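Local coordinates for protein EchA1_1 (Mycobacterium avium subsp. paratuberculosis, PDB 3R9T) that probably catalyses the reversible hydration of (2E)-enoyl-CoA to (3S)-3-hydroxyacyl-CoA in fatty acid metabolism, as an enoyl-CoA hydratase of the crotonase family, at the interface of chains A and B. Coordinates in Å, arbitrary orientation; residue numbers count along the deposited sequence, not the author numbering. Chains: chain A/B, EchA1_1.

The interface of chains A and B. Residues chain A 139, 142, 248, 264, 266; chain B 55, 205-208.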
loop_
_atom_site.group_PDB
_atom_site.type_symbol
_atom_site.label_atom_id
_atom_site.label_comp_id
_atom_site.label_asym_id
_atom_site.label_seq_id
_atom_site.Cartn_x
_atom_site.Cartn_y
_atom_site.Cartn_z
ATOM N N VAL A 139 -15.380 16.520 4.996
ATOM C CA VAL A 139 -15.807 16.281 6.380
ATOM C C VAL A 139 -16.100 17.550 7.184
ATOM O O VAL A 139 -16.839 17.508 8.163
ATOM C CB VAL A 139 -14.814 15.386 7.133
ATOM C CG1 VAL A 139 -14.873 13.976 6.545
ATOM C CG2 VAL A 139 -13.391 16.000 7.159
ATOM N N GLY A 142 -19.906 18.673 6.197
ATOM C CA GLY A 142 -20.971 17.697 6.408
ATOM C C GLY A 142 -21.255 16.778 5.241
ATOM O O GLY A 142 -22.322 16.173 5.201
ATOM N N ASP A 248 -27.101 18.133 8.931
ATOM C CA ASP A 248 -25.684 18.494 8.931
ATOM C C ASP A 248 -25.123 18.713 7.515
ATOM O O ASP A 248 -24.290 19.599 7.310
ATOM C CB ASP A 248 -24.864 17.439 9.690
ATOM C CG ASP A 248 -25.021 17.550 11.211
ATOM O OD1 ASP A 248 -25.698 18.487 11.701
ATOM O OD2 ASP A 248 -24.471 16.687 11.927
ATOM N N TRP A 264 -23.082 21.242 14.456
ATOM C CA TRP A 264 -23.532 19.900 14.110
ATOM C C TRP A 264 -24.534 19.326 15.114
ATOM O O TRP A 264 -24.419 19.551 16.328
ATOM C CB TRP A 264 -22.356 18.931 14.030
ATOM C CG TRP A 264 -21.171 19.405 13.263
ATOM C CD1 TRP A 264 -19.889 19.525 13.734
ATOM C CD2 TRP A 264 -21.124 19.781 11.883
ATOM N NE1 TRP A 264 -19.062 19.969 12.741
ATOM C CE2 TRP A 264 -19.788 20.121 11.591
ATOM C CE3 TRP A 264 -22.079 19.858 10.859
ATOM C CZ2 TRP A 264 -19.387 20.539 10.331
ATOM C CZ3 TRP A 264 -21.673 20.285 9.611
ATOM C CH2 TRP A 264 -20.338 20.612 9.355
ATOM N N ALA A 266 -25.483 15.778 14.471
ATOM C CA ALA A 266 -25.363 14.340 14.285
ATOM C C ALA A 266 -26.663 13.826 13.682
ATOM O O ALA A 266 -27.069 12.688 13.896
ATOM C CB ALA A 266 -25.037 13.642 15.611
ATOM N N ARG B 55 -17.014 11.740 20.618
ATOM C CA ARG B 55 -16.652 12.022 19.221
ATOM C C ARG B 55 -15.341 11.377 18.765
ATOM O O ARG B 55 -15.050 11.341 17.562
ATOM C CB ARG B 55 -16.535 13.533 18.998
ATOM C CG ARG B 55 -17.844 14.305 19.139
ATOM C CD ARG B 55 -18.886 13.902 18.103
ATOM N NE ARG B 55 -18.252 13.865 16.789
ATOM C CZ ARG B 55 -18.025 14.910 15.992
ATOM N NH1 ARG B 55 -18.461 16.129 16.294
ATOM N NH2 ARG B 55 -17.380 14.710 14.845
ATOM N N VAL B 205 -13.979 18.509 15.538
ATOM C CA VAL B 205 -14.604 19.735 15.034
ATOM C C VAL B 205 -15.379 19.483 13.746
ATOM O O VAL B 205 -16.194 20.321 13.350
ATOM C CB VAL B 205 -13.607 20.891 14.801
ATOM C CG1 VAL B 205 -13.004 21.331 16.135
ATOM C CG2 VAL B 205 -12.511 20.522 13.772
ATOM N N ASN B 206 -15.130 18.334 13.105
ATOM C CA ASN B 206 -15.762 18.000 11.824
ATOM C C ASN B 206 -17.123 17.349 12.017
ATOM O O ASN B 206 -17.483 16.960 13.134
ATOM C CB ASN B 206 -14.831 17.124 10.987
ATOM C CG ASN B 206 -13.509 17.821 10.688
ATOM O OD1 ASN B 206 -13.460 19.061 10.543
ATOM N ND2 ASN B 206 -12.428 17.042 10.600
ATOM N N ALA B 207 -17.882 17.259 10.928
ATOM C CA ALA B 207 -19.244 16.737 10.971
ATOM C C ALA B 207 -19.229 15.264 11.341
ATOM O O ALA B 207 -18.572 14.485 10.666
ATOM C CB ALA B 207 -19.931 16.948 9.641
ATOM N N PRO B 208 -19.915 14.888 12.442
ATOM C CA PRO B 208 -19.843 13.502 12.935
ATOM C C PRO B 208 -20.291 12.458 11.929
ATOM O O PRO B 208 -19.656 11.424 11.788
ATOM C CB PRO B 208 -20.801 13.493 14.140
ATOM C CG PRO B 208 -21.631 14.709 13.997
ATOM C CD PRO B 208 -20.743 15.726 13.330
#
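The indole of A:Trp264 lies flat over B:Ala207, joining the C-terminal tail of one subunit to the segment that leads into helix 208-218 of the next in the deposited trimer, an arrangement typical of the crotonase family. The methyl CB of B:Ala207 points at the six-membered ring of A:Trp264, 3.5 Å from its centroid, while CA sits beneath the five-membered ring, two CH-pi contacts on one indole face. At the rim of the same ring, A:Trp264 NE1 donates to the backbone carbonyl O of B:Val205 over 3.0 Å. This bond is nearly straight at the hydrogen (169°) with the oxygen in the indole plane, but the N-H comes from above the carbonyl plane. Face contact and edge bond should together restrain the tilt and the rotation of the ring.

Beyond the indole, the backbone N of B:Ala207 donates to the carbonyl O of A:Val139, in the short 3-10 helix 137-140, at 3.0 Å and almost in line with the C=O. The B:Ala207 methyl also touches CA of A:Gly142, roughly at right angles to its ring contact, and so sits in a corner between indole and backbone. CG2 of A:Val139 leans on the amide end of B:Asn206.

B:Pro208, first residue of its helix, continues the apolar strip: CD meets A:Trp264 CB at 3.7 Å, and CG rests against CA and CB of A:Ala266. With CG of A:Trp264 anti to its carbonyl carbon (chi1 -47°), the ring is carried over B:Ala207 while CB stays against the proline.

Second-shell groups support both sides. In chain A, OD2 of A:Asp248, at the start of helix 248-257, accepts the backbone N-H of A:Ala266 (N to OD2 2.9 Å) from the syn side, tilted out of the carboxylate plane, which helps to hold the tail; its OD1 lies at the indole edge. In chain B, NH2 of B:Arg55 holds the B:Asn206 carbonyl O at 2.8 Å, and CB of B:Pro208 covers a guanidinium face.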